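Long-range contacts in MucR Phosphodiesterase (PDB 5M1T), which belongs to the EAL-domain family of bacterial phosphodiesterases and, in this model, holds the ligand C2E and two magnesium ions in one pocket: residues D36-A40 / R69-P73; W119-L125 / S151-V157; V245-Q251 / G264-G268. All coordinates share one frame; numbering follows the deposited sequence.

Following the chain from its N terminus, contact 1 (36-40 with 69-73) closes first, joining the end of helix 32-38 to the end of strand 61-72 around the antiparallel pair 46-55 and 61-72. Contact 2 (119-125 with 151-157) then pairs strands 120-124 and 153-158 across a helical connection that includes helix 135-145. Contact 3 (245-251 with 264-268) closes last, over helix 248-257 and strand 261-263. The three follow in series, neither crossing nor nesting. Strands 61-72 and 120-124 are neighbours in the sheet, linking contacts 1 and 2, and residues of all three contacts meet C2E, though the contacts themselves do not touch.

Contact 1: D36-A40 / R69-P73. With C2E (9,9'-[(2R,3R,3aS,5S,7aR,9R,10R,10aS,12S,14aR)-3,5,10,12-tetrahydroxy-5,12-dioxidooctahydro-2H,7H-difuro[3,2-d:3',2'-j][1,3,7,9,2,8]tetraoxadiphosphacyclododecine-2,9-diyl]bis(2-amino-1,9-dihydro-6H-purin-6-one)), chain C.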
# COMPACT_ATOMS: atom_id res chain seq x y z
N ASP A 36 -6.34 -1.43 -25.64
CA ASP A 36 -7.57 -0.68 -25.48
C ASP A 36 -7.65 -0.04 -24.08
O ASP A 36 -7.98 1.15 -23.96
CB ASP A 36 -8.77 -1.58 -25.77
CG ASP A 36 -8.87 -1.97 -27.24
OD1 ASP A 36 -8.04 -1.53 -28.06
OD2 ASP A 36 -9.79 -2.76 -27.57
N LEU A 37 -7.33 -0.79 -23.03
CA LEU A 37 -7.44 -0.22 -21.68
C LEU A 37 -6.42 0.89 -21.41
O LEU A 37 -6.75 1.89 -20.76
CB LEU A 37 -7.35 -1.30 -20.60
CG LEU A 37 -7.48 -0.82 -19.14
CD1 LEU A 37 -8.83 -0.18 -18.88
CD2 LEU A 37 -7.26 -1.98 -18.19
N ARG A 38 -5.20 0.70 -21.90
CA ARG A 38 -4.16 1.72 -21.82
C ARG A 38 -4.63 3.04 -22.35
O ARG A 38 -4.25 4.07 -21.82
CB ARG A 38 -2.96 1.36 -22.67
CG ARG A 38 -1.98 0.36 -22.11
CD ARG A 38 -0.69 0.47 -22.92
NE ARG A 38 -0.10 -0.81 -23.24
CZ ARG A 38 0.70 -1.50 -22.43
NH1 ARG A 38 1.00 -1.05 -21.20
NH2 ARG A 38 1.20 -2.66 -22.84
N GLN A 39 -5.38 3.04 -23.44
CA GLN A 39 -5.75 4.30 -24.02
C GLN A 39 -7.15 4.77 -23.63
O GLN A 39 -7.61 5.78 -24.17
CB GLN A 39 -5.62 4.26 -25.55
CG GLN A 39 -6.68 3.46 -26.27
CD GLN A 39 -6.45 3.48 -27.77
OE1 GLN A 39 -5.38 3.86 -28.23
NE2 GLN A 39 -7.44 3.04 -28.54
N ALA A 40 -7.80 4.06 -22.70
CA ALA A 40 -9.21 4.33 -22.38
C ALA A 40 -9.46 5.74 -21.81
O ALA A 40 -10.44 6.38 -22.17
CB ALA A 40 -9.80 3.25 -21.45
N ARG A 69 -17.44 2.23 -15.29
CA ARG A 69 -17.87 1.55 -16.50
C ARG A 69 -16.95 1.93 -17.67
O ARG A 69 -16.31 2.99 -17.67
CB ARG A 69 -19.30 1.93 -16.82
CG ARG A 69 -20.29 1.57 -15.71
CD ARG A 69 -20.76 0.13 -15.86
NE ARG A 69 -21.65 -0.30 -14.77
CZ ARG A 69 -21.27 -0.67 -13.54
NH1 ARG A 69 -20.01 -0.62 -13.17
NH2 ARG A 69 -22.17 -1.07 -12.66
N TRP A 70 -16.87 1.06 -18.67
CA TRP A 70 -16.05 1.37 -19.84
C TRP A 70 -16.95 1.30 -21.09
O TRP A 70 -17.42 0.23 -21.47
CB TRP A 70 -14.86 0.40 -19.88
CG TRP A 70 -13.89 0.55 -21.02
CD1 TRP A 70 -13.83 1.55 -21.94
CD2 TRP A 70 -12.81 -0.34 -21.32
NE1 TRP A 70 -12.78 1.33 -22.80
CE2 TRP A 70 -12.13 0.18 -22.43
CE3 TRP A 70 -12.34 -1.52 -20.73
CZ2 TRP A 70 -11.01 -0.45 -23.00
CZ3 TRP A 70 -11.21 -2.14 -21.29
CH2 TRP A 70 -10.57 -1.60 -22.41
N GLU A 71 -17.23 2.45 -21.67
CA GLU A 71 -17.95 2.52 -22.93
C GLU A 71 -17.00 2.19 -24.05
O GLU A 71 -16.28 3.05 -24.55
CB GLU A 71 -18.53 3.91 -23.19
CG GLU A 71 -19.49 4.39 -22.14
CD GLU A 71 -19.93 5.83 -22.38
OE1 GLU A 71 -19.14 6.62 -23.00
OE2 GLU A 71 -21.05 6.15 -21.96
N HIS A 72 -17.02 0.94 -24.47
CA HIS A 72 -16.14 0.48 -25.52
C HIS A 72 -16.77 0.60 -26.93
O HIS A 72 -17.89 0.14 -27.16
CB HIS A 72 -15.67 -0.94 -25.24
CG HIS A 72 -14.46 -1.32 -26.01
ND1 HIS A 72 -14.51 -1.74 -27.32
CD2 HIS A 72 -13.15 -1.29 -25.67
CE1 HIS A 72 -13.28 -1.98 -27.75
NE2 HIS A 72 -12.44 -1.72 -26.77
N PRO A 73 -16.05 1.23 -27.87
CA PRO A 73 -16.65 1.44 -29.19
C PRO A 73 -17.06 0.13 -29.91
O PRO A 73 -18.08 0.11 -30.59
CB PRO A 73 -15.57 2.21 -29.97
CG PRO A 73 -14.28 1.93 -29.27
CD PRO A 73 -14.64 1.65 -27.82
P1 C2E C . -18.64 -3.78 -5.31
O2P C2E C . -17.80 -2.77 -4.57
O1P C2E C . -19.21 -4.90 -4.47
O5' C2E C . -19.81 -2.98 -6.03
C5' C2E C . -21.13 -3.48 -6.04
C4' C2E C . -21.40 -4.31 -7.27
O4' C2E C . -22.68 -4.95 -7.11
C3' C2E C . -21.49 -3.48 -8.53
O3' C2E C . -21.02 -4.26 -9.63
C2' C2E C . -22.97 -3.22 -8.70
O2' C2E C . -23.34 -2.98 -10.06
C1' C2E C . -23.51 -4.56 -8.22
N9 C2E C . -24.90 -4.51 -7.77
C8 C2E C . -25.48 -3.56 -7.03
N7 C2E C . -26.78 -3.87 -6.80
C5 C2E C . -27.02 -5.04 -7.39
C6 C2E C . -28.18 -5.93 -7.54
O6 C2E C . -29.27 -5.63 -7.00
N1 C2E C . -28.01 -7.06 -8.24
C2 C2E C . -26.82 -7.39 -8.81
N2 C2E C . -26.71 -8.54 -9.52
N3 C2E C . -25.72 -6.62 -8.71
C4 C2E C . -25.78 -5.46 -8.03
P11 C2E C . -19.98 -3.63 -10.69
O21 C2E C . -20.41 -2.21 -11.00
O11 C2E C . -20.01 -4.47 -11.93
O5A C2E C . -18.55 -3.62 -9.99
C5A C2E C . -17.98 -4.87 -9.57
C4A C2E C . -16.80 -4.61 -8.67
O4A C2E C . -15.81 -3.82 -9.33
C3A C2E C . -17.15 -3.77 -7.46
O3A C2E C . -17.75 -4.54 -6.43
C2A C2E C . -15.82 -3.20 -7.06
O2A C2E C . -15.05 -4.14 -6.32
C1A C2E C . -15.14 -2.98 -8.39
N91 C2E C . -15.21 -1.55 -8.78
C81 C2E C . -16.21 -0.89 -9.40
N71 C2E C . -15.87 0.41 -9.61
C51 C2E C . -14.64 0.58 -9.10
C61 C2E C . -13.68 1.69 -8.97
O61 C2E C . -13.97 2.83 -9.39
N11 C2E C . -12.50 1.43 -8.38
C21 C2E C . -12.19 0.20 -7.91
N21 C2E C . -10.99 0.00 -7.33
N31 C2E C . -13.01 -0.86 -7.99
C41 C2E C . -14.22 -0.71 -8.56
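Trp-70 lies broadside against the end of helix 32-38, with Leu-37 and Ala-40 on one side of its plane and His-72 on the other. Its CG stands anti to the backbone N (chi1 -180°), which carries the indole straight out from strand 61-72 to the helix. Leu-37 CD1 sits over the six-membered ring in a CH-pi contact, 4.2 Å from its centroid, and Leu-37 CB packs 3.7 Å from Trp-70 CH2. Ala-40 CB approaches the five-membered end, 3.8 Å from Trp-70 NE1, while that N-H is engaged by Gln-45. The helix backbone joins in, since Leu-37 N is 3.4 Å from Trp-70 CH2.

On the far side, His-72 CD2 is 3.3 Å from the indole plane. The imidazole then reaches Asp-36: NE2 donates to OD2 at 3.0 Å, with the acceptor near the ring plane but the donor standing 49° out of the carboxylate plane. The two side chains cross at about a right angle. His-72 ND1 is bonded to the backbone N of His-75, so both ring nitrogens are held and the ring's rotation is fixed. This pattern is consistent with a proton on NE2.

Arg-69 points elsewhere. Its chain bends at chi2 (-85°), and NH1 and NH2 both donate to one phosphate oxygen, O21 of C2E, each at 2.7 Å. One strand thus serves two sites: through Trp-70 and His-72 it receives the N-terminal helix by aromatic packing and a His-carboxylate hydrogen bond, and through Arg-69 it enters the ligand pocket of the EAL domain.

Contact 2: W119-L125 / S151-V157; sequences WNIAVNL and SHLILEV. With MG (magnesium ion), chain D; C2E (9,9'-[(2R,3R,3aS,5S,7aR,9R,10R,10aS,12S,14aR)-3,5,10,12-tetrahydroxy-5,12-dioxidooctahydro-2H,7H-difuro[3,2-d:3',2'-j][1,3,7,9,2,8]tetraoxadiphosphacyclododecine-2,9-diyl]bis(2-amino-1,9-dihydro-6H-purin-6-one)), chain C.
Ile-121 and Val-123 pair with Leu-153 and Leu-155 in a parallel arrangement, the two strands held by five backbone hydrogen bonds from Ile-121 N to His-152 O through Leu-125 N to Glu-156 O. This backbone pairing is the tight part, with Ile-154 N only 2.6 Å from Ile-121 O. The four side chains form an apolar face covered by helices 93-113 and 135-145, where Val-123 CG2 meets Leu-153 CD1 at 4.0 Å and Leu-155 CD2 lies near Val-123 CB. Leu-125 CD1 extends the apolar row to Leu-155 CB at 4.1 Å.

At the start of the strands the contact opens toward solvent at Ser-151, and the bond from His-152 ND1 to Trp-119 O is weak and bent (3.0 Å, 128° at the hydrogen).

The opposite face carries Ala-122, Asn-124, Ile-154 and Glu-156. Glu-156 runs out extended, its OE2 resting 3.3 Å from Ala-122 CB and salt-bridged to Lys-207. Asn-124 OD1 (2.2 Å) and Glu-156 OE1 (2.1 Å) bind one magnesium ion, which Glu-65, Asp-186, a water and O2P of C2E complete. The shared ion therefore brings OD1 and OE1 within 3.1 Å of each other, a proximity of two acceptors that its positive charge probably makes tolerable.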
# COMPACT_ATOMS: atom_id res chain seq x y z
N TRP A 119 -26.09 13.84 1.14
CA TRP A 119 -25.48 12.78 0.34
C TRP A 119 -23.98 12.70 0.56
O TRP A 119 -23.31 13.69 0.70
CB TRP A 119 -25.70 12.98 -1.15
CG TRP A 119 -27.11 12.83 -1.60
CD1 TRP A 119 -28.19 12.61 -0.83
CD2 TRP A 119 -27.59 12.98 -2.94
NE1 TRP A 119 -29.31 12.57 -1.59
CE2 TRP A 119 -28.98 12.80 -2.90
CE3 TRP A 119 -26.98 13.29 -4.17
CZ2 TRP A 119 -29.78 12.89 -4.02
CZ3 TRP A 119 -27.77 13.36 -5.30
CH2 TRP A 119 -29.16 13.17 -5.22
N ASN A 120 -23.49 11.47 0.58
CA ASN A 120 -22.08 11.17 0.52
C ASN A 120 -21.75 10.36 -0.73
O ASN A 120 -22.64 9.81 -1.38
CB ASN A 120 -21.69 10.39 1.77
CG ASN A 120 -21.86 11.21 3.02
OD1 ASN A 120 -21.65 12.46 3.02
ND2 ASN A 120 -22.26 10.54 4.11
N ILE A 121 -20.47 10.29 -1.07
CA ILE A 121 -20.09 9.45 -2.19
C ILE A 121 -19.04 8.44 -1.76
O ILE A 121 -18.05 8.77 -1.11
CB ILE A 121 -19.61 10.24 -3.43
CG1 ILE A 121 -19.38 9.27 -4.60
CG2 ILE A 121 -18.32 10.99 -3.15
CD1 ILE A 121 -19.62 9.93 -5.94
N ALA A 122 -19.27 7.20 -2.17
CA ALA A 122 -18.38 6.10 -1.82
C ALA A 122 -17.55 5.65 -3.02
O ALA A 122 -18.07 5.41 -4.09
CB ALA A 122 -19.21 4.94 -1.31
N VAL A 123 -16.24 5.57 -2.83
CA VAL A 123 -15.32 5.18 -3.91
C VAL A 123 -14.57 3.90 -3.51
O VAL A 123 -14.09 3.78 -2.39
CB VAL A 123 -14.29 6.29 -4.19
CG1 VAL A 123 -13.19 5.81 -5.15
CG2 VAL A 123 -15.00 7.53 -4.73
N ASN A 124 -14.48 2.96 -4.41
CA ASN A 124 -13.82 1.70 -4.11
C ASN A 124 -12.31 1.79 -4.21
O ASN A 124 -11.79 2.44 -5.14
CB ASN A 124 -14.32 0.62 -5.04
CG ASN A 124 -15.76 0.24 -4.74
OD1 ASN A 124 -16.04 -0.39 -3.72
ND2 ASN A 124 -16.68 0.66 -5.58
N LEU A 125 -11.61 1.10 -3.29
CA LEU A 125 -10.15 0.96 -3.36
C LEU A 125 -9.74 -0.52 -3.47
O LEU A 125 -10.08 -1.33 -2.64
CB LEU A 125 -9.48 1.58 -2.14
CG LEU A 125 -9.75 3.08 -1.87
CD1 LEU A 125 -9.09 3.54 -0.59
CD2 LEU A 125 -9.23 3.91 -3.00
N SER A 151 -15.99 14.69 5.06
CA SER A 151 -17.09 13.87 5.54
C SER A 151 -18.05 13.44 4.43
O SER A 151 -18.85 12.54 4.64
CB SER A 151 -17.87 14.59 6.65
OG SER A 151 -18.31 15.88 6.21
N HIS A 152 -17.97 14.05 3.24
CA HIS A 152 -18.85 13.67 2.14
C HIS A 152 -18.26 12.60 1.21
O HIS A 152 -18.89 12.22 0.21
CB HIS A 152 -19.26 14.90 1.36
CG HIS A 152 -20.25 15.75 2.09
ND1 HIS A 152 -21.48 15.28 2.50
CD2 HIS A 152 -20.18 17.03 2.52
CE1 HIS A 152 -22.13 16.23 3.15
NE2 HIS A 152 -21.36 17.30 3.17
N LEU A 153 -17.09 12.10 1.57
CA LEU A 153 -16.42 11.05 0.84
C LEU A 153 -16.33 9.79 1.71
O LEU A 153 -15.96 9.86 2.88
CB LEU A 153 -15.03 11.48 0.44
CG LEU A 153 -14.17 10.41 -0.22
CD1 LEU A 153 -14.68 10.03 -1.60
CD2 LEU A 153 -12.74 10.90 -0.30
N ILE A 154 -16.64 8.64 1.12
CA ILE A 154 -16.53 7.36 1.80
C ILE A 154 -15.57 6.52 0.98
O ILE A 154 -15.66 6.50 -0.27
CB ILE A 154 -17.91 6.65 1.89
CG1 ILE A 154 -18.78 7.31 2.96
CG2 ILE A 154 -17.75 5.15 2.19
CD1 ILE A 154 -20.24 6.87 2.94
N LEU A 155 -14.63 5.87 1.64
CA LEU A 155 -13.72 5.00 0.96
C LEU A 155 -14.01 3.56 1.39
O LEU A 155 -14.07 3.25 2.61
CB LEU A 155 -12.30 5.40 1.24
CG LEU A 155 -11.89 6.74 0.62
CD1 LEU A 155 -10.56 7.19 1.17
CD2 LEU A 155 -11.79 6.71 -0.90
N GLU A 156 -14.22 2.69 0.39
CA GLU A 156 -14.52 1.28 0.62
C GLU A 156 -13.30 0.35 0.36
O GLU A 156 -12.79 0.29 -0.75
CB GLU A 156 -15.70 0.85 -0.27
CG GLU A 156 -17.00 1.63 -0.03
CD GLU A 156 -18.21 1.05 -0.75
OE1 GLU A 156 -18.09 -0.02 -1.41
OE2 GLU A 156 -19.31 1.68 -0.65
N VAL A 157 -12.88 -0.37 1.38
CA VAL A 157 -11.81 -1.35 1.28
C VAL A 157 -12.44 -2.69 1.67
O VAL A 157 -13.29 -2.76 2.59
CB VAL A 157 -10.65 -1.00 2.24
CG1 VAL A 157 -9.48 -1.94 2.05
CG2 VAL A 157 -10.16 0.41 1.98
MG MG D . -17.97 -1.32 -3.08
P1 C2E C . -18.64 -3.78 -5.31
O2P C2E C . -17.80 -2.77 -4.57
O1P C2E C . -19.21 -4.90 -4.47
O5' C2E C . -19.81 -2.98 -6.03
C5' C2E C . -21.13 -3.48 -6.04
C4' C2E C . -21.40 -4.31 -7.27
O4' C2E C . -22.68 -4.95 -7.11
C3' C2E C . -21.49 -3.48 -8.53
O3' C2E C . -21.02 -4.26 -9.63
C2' C2E C . -22.97 -3.22 -8.70
O2' C2E C . -23.34 -2.98 -10.06
C1' C2E C . -23.51 -4.56 -8.22
N9 C2E C . -24.90 -4.51 -7.77
C8 C2E C . -25.48 -3.56 -7.03
N7 C2E C . -26.78 -3.87 -6.80
C5 C2E C . -27.02 -5.04 -7.39
C6 C2E C . -28.18 -5.93 -7.54
O6 C2E C . -29.27 -5.63 -7.00
N1 C2E C . -28.01 -7.06 -8.24
C2 C2E C . -26.82 -7.39 -8.81
N2 C2E C . -26.71 -8.54 -9.52
N3 C2E C . -25.72 -6.62 -8.71
C4 C2E C . -25.78 -5.46 -8.03
P11 C2E C . -19.98 -3.63 -10.69
O21 C2E C . -20.41 -2.21 -11.00
O11 C2E C . -20.01 -4.47 -11.93
O5A C2E C . -18.55 -3.62 -9.99
C5A C2E C . -17.98 -4.87 -9.57
C4A C2E C . -16.80 -4.61 -8.67
O4A C2E C . -15.81 -3.82 -9.33
C3A C2E C . -17.15 -3.77 -7.46
O3A C2E C . -17.75 -4.54 -6.43
C2A C2E C . -15.82 -3.20 -7.06
O2A C2E C . -15.05 -4.14 -6.32
C1A C2E C . -15.14 -2.98 -8.39
N91 C2E C . -15.21 -1.55 -8.78
C81 C2E C . -16.21 -0.89 -9.40
N71 C2E C . -15.87 0.41 -9.61
C51 C2E C . -14.64 0.58 -9.10
C61 C2E C . -13.68 1.69 -8.97
O61 C2E C . -13.97 2.83 -9.39
N11 C2E C . -12.50 1.43 -8.38
C21 C2E C . -12.19 0.20 -7.91
N21 C2E C . -10.99 0.00 -7.33
N31 C2E C . -13.01 -0.86 -7.99
C41 C2E C . -14.22 -0.71 -8.56
O HOH W 1 -13.68 -1.82 -2.30
O HOH W 2 -20.03 -1.96 -2.89

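Contact 3: V245-Q251 / G264-G268; sequences VETEAQQ and GFLLG. With C2E (9,9'-[(2R,3R,3aS,5S,7aR,9R,10R,10aS,12S,14aR)-3,5,10,12-tetrahydroxy-5,12-dioxidooctahydro-2H,7H-difuro[3,2-d:3',2'-j][1,3,7,9,2,8]tetraoxadiphosphacyclododecine-2,9-diyl]bis(2-amino-1,9-dihydro-6H-purin-6-one)), chain C.
One face of the Phe-265 ring carries a guanine base of C2E, whose C6 lies 3.4 Å above the ring plane and offset toward the rim, while Glu-246 OE2 approaches the same ring obliquely, 4.2 Å from Phe-265 CD2. Phe-265 also makes a cation-pi contact with Arg-269. Together the two segments form a corner of the EAL-domain pocket that holds one base of C2E, set beside a capping box at the start of helix 248-257.

Both segments bond to the N1, N2 and O6 edge of that base. Glu-246 OE2 accepts from N1 of C2E at 2.5 Å and, more weakly, from N2. The backbone N of Phe-265 donates to O6 at 2.7 Å in a straight bond (180° at the hydrogen). Glu-246 reaches this edge with its chain extended beyond CG.

Beyond the O6 edge of the base, Leu-266 N donates to Val-245 O at 3.1 Å, in the carbonyl plane, and thereby ties the loop after strand 261-263 to the turn before the helix. That turn is stiffened from within: Thr-247 OG1 accepts from Gln-250 N, and Gln-250 OE1 accepts from both Glu-246 N and Thr-247 N, the first nearly in line with its C=O and the second from above the amide plane.

Leu-266 buries more surface here than any other residue. The backbone sets its CB against Val-245 O; with CG anti to the backbone N (chi1 -175°) the branch runs on toward the helix start, and CD2 comes to 3.6 Å from Gln-251 OE1, the two side chains crossing at about a right angle. Gln-251 NE2 passes Leu-267 CD2 and is bonded to Pro-57 O. Within the loop, Gly-264 O accepts from two backbone donors, Leu-267 N and Gly-268 N, each at 3.0 Å.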
# COMPACT_ATOMS: atom_id res chain seq x y z
N VAL A 245 -29.85 -5.84 -3.18
CA VAL A 245 -31.27 -6.02 -2.91
C VAL A 245 -32.02 -5.95 -4.21
O VAL A 245 -32.10 -4.88 -4.84
CB VAL A 245 -31.79 -4.94 -1.93
CG1 VAL A 245 -33.28 -5.10 -1.64
CG2 VAL A 245 -30.98 -5.01 -0.62
N GLU A 246 -32.57 -7.09 -4.62
CA GLU A 246 -33.33 -7.21 -5.86
C GLU A 246 -34.82 -7.46 -5.72
O GLU A 246 -35.55 -7.23 -6.65
CB GLU A 246 -32.75 -8.34 -6.71
CG GLU A 246 -31.30 -8.11 -7.09
CD GLU A 246 -30.68 -9.23 -7.90
OE1 GLU A 246 -31.13 -10.41 -7.77
OE2 GLU A 246 -29.70 -8.91 -8.63
N THR A 247 -35.29 -7.97 -4.58
CA THR A 247 -36.69 -8.34 -4.47
C THR A 247 -37.35 -7.66 -3.28
O THR A 247 -36.68 -7.28 -2.32
CB THR A 247 -36.85 -9.87 -4.31
OG1 THR A 247 -36.44 -10.27 -3.00
CG2 THR A 247 -36.02 -10.61 -5.31
N GLU A 248 -38.67 -7.55 -3.33
CA GLU A 248 -39.44 -6.97 -2.21
C GLU A 248 -39.23 -7.76 -0.93
O GLU A 248 -39.12 -7.15 0.14
CB GLU A 248 -40.93 -6.89 -2.55
CG GLU A 248 -41.19 -6.02 -3.78
CD GLU A 248 -42.58 -5.42 -3.86
OE1 GLU A 248 -43.56 -6.12 -3.52
OE2 GLU A 248 -42.70 -4.23 -4.26
N ALA A 249 -39.17 -9.08 -1.03
CA ALA A 249 -39.02 -9.91 0.17
C ALA A 249 -37.66 -9.76 0.84
O ALA A 249 -37.58 -9.76 2.06
CB ALA A 249 -39.34 -11.36 -0.15
N GLN A 250 -36.59 -9.64 0.06
CA GLN A 250 -35.27 -9.27 0.60
C GLN A 250 -35.32 -7.92 1.33
O GLN A 250 -34.80 -7.78 2.46
CB GLN A 250 -34.22 -9.20 -0.52
CG GLN A 250 -33.82 -10.55 -1.09
CD GLN A 250 -33.13 -10.42 -2.45
OE1 GLN A 250 -33.16 -9.37 -3.03
NE2 GLN A 250 -32.46 -11.48 -2.92
N GLN A 251 -35.93 -6.94 0.68
CA GLN A 251 -36.08 -5.61 1.26
C GLN A 251 -36.78 -5.69 2.61
O GLN A 251 -36.31 -5.15 3.58
CB GLN A 251 -36.90 -4.72 0.32
CG GLN A 251 -37.23 -3.37 0.90
CD GLN A 251 -37.98 -2.48 -0.05
OE1 GLN A 251 -38.91 -2.91 -0.72
NE2 GLN A 251 -37.61 -1.19 -0.07
N GLY A 264 -29.25 -1.71 -4.15
CA GLY A 264 -29.60 -2.80 -5.05
C GLY A 264 -30.47 -2.35 -6.19
O GLY A 264 -31.03 -1.23 -6.15
N PHE A 265 -30.59 -3.23 -7.18
CA PHE A 265 -31.39 -2.96 -8.37
C PHE A 265 -32.85 -2.59 -8.06
O PHE A 265 -33.43 -1.78 -8.75
CB PHE A 265 -31.37 -4.14 -9.32
CG PHE A 265 -30.06 -4.35 -10.01
CD1 PHE A 265 -28.98 -3.52 -9.79
CD2 PHE A 265 -29.92 -5.38 -10.91
CE1 PHE A 265 -27.81 -3.70 -10.44
CE2 PHE A 265 -28.73 -5.59 -11.55
CZ PHE A 265 -27.67 -4.73 -11.30
N LEU A 266 -33.42 -3.16 -7.02
CA LEU A 266 -34.80 -2.86 -6.62
C LEU A 266 -34.95 -1.38 -6.26
O LEU A 266 -35.96 -0.78 -6.56
CB LEU A 266 -35.21 -3.71 -5.42
CG LEU A 266 -36.69 -3.54 -5.01
CD1 LEU A 266 -37.61 -4.26 -6.01
CD2 LEU A 266 -36.98 -4.01 -3.58
N LEU A 267 -33.94 -0.83 -5.61
CA LEU A 267 -33.97 0.55 -5.15
C LEU A 267 -33.40 1.55 -6.17
O LEU A 267 -33.65 2.76 -6.08
CB LEU A 267 -33.19 0.66 -3.85
CG LEU A 267 -33.81 -0.31 -2.85
CD1 LEU A 267 -32.80 -0.79 -1.85
CD2 LEU A 267 -34.99 0.35 -2.16
N GLY A 268 -32.64 1.06 -7.14
CA GLY A 268 -32.08 1.91 -8.17
C GLY A 268 -30.78 1.36 -8.70
O GLY A 268 -29.85 1.13 -7.94
P1 C2E C . -18.64 -3.78 -5.31
O2P C2E C . -17.80 -2.77 -4.57
O1P C2E C . -19.21 -4.90 -4.47
O5' C2E C . -19.81 -2.98 -6.03
C5' C2E C . -21.13 -3.48 -6.04
C4' C2E C . -21.40 -4.31 -7.27
O4' C2E C . -22.68 -4.95 -7.11
C3' C2E C . -21.49 -3.48 -8.53
O3' C2E C . -21.02 -4.26 -9.63
C2' C2E C . -22.97 -3.22 -8.70
O2' C2E C . -23.34 -2.98 -10.06
C1' C2E C . -23.51 -4.56 -8.22
N9 C2E C . -24.90 -4.51 -7.77
C8 C2E C . -25.48 -3.56 -7.03
N7 C2E C . -26.78 -3.87 -6.80
C5 C2E C . -27.02 -5.04 -7.39
C6 C2E C . -28.18 -5.93 -7.54
O6 C2E C . -29.27 -5.63 -7.00
N1 C2E C . -28.01 -7.06 -8.24
C2 C2E C . -26.82 -7.39 -8.81
N2 C2E C . -26.71 -8.54 -9.52
N3 C2E C . -25.72 -6.62 -8.71
C4 C2E C . -25.78 -5.46 -8.03
P11 C2E C . -19.98 -3.63 -10.69
O21 C2E C . -20.41 -2.21 -11.00
O11 C2E C . -20.01 -4.47 -11.93
O5A C2E C . -18.55 -3.62 -9.99
C5A C2E C . -17.98 -4.87 -9.57
C4A C2E C . -16.80 -4.61 -8.67
O4A C2E C . -15.81 -3.82 -9.33
C3A C2E C . -17.15 -3.77 -7.46
O3A C2E C . -17.75 -4.54 -6.43
C2A C2E C . -15.82 -3.20 -7.06
O2A C2E C . -15.05 -4.14 -6.32
C1A C2E C . -15.14 -2.98 -8.39
N91 C2E C . -15.21 -1.55 -8.78
C81 C2E C . -16.21 -0.89 -9.40
N71 C2E C . -15.87 0.41 -9.61
C51 C2E C . -14.64 0.58 -9.10
C61 C2E C . -13.68 1.69 -8.97
O61 C2E C . -13.97 2.83 -9.39
N11 C2E C . -12.50 1.43 -8.38
C21 C2E C . -12.19 0.20 -7.91
N21 C2E C . -10.99 0.00 -7.33
N31 C2E C . -13.01 -0.86 -7.99
C41 C2E C . -14.22 -0.71 -8.56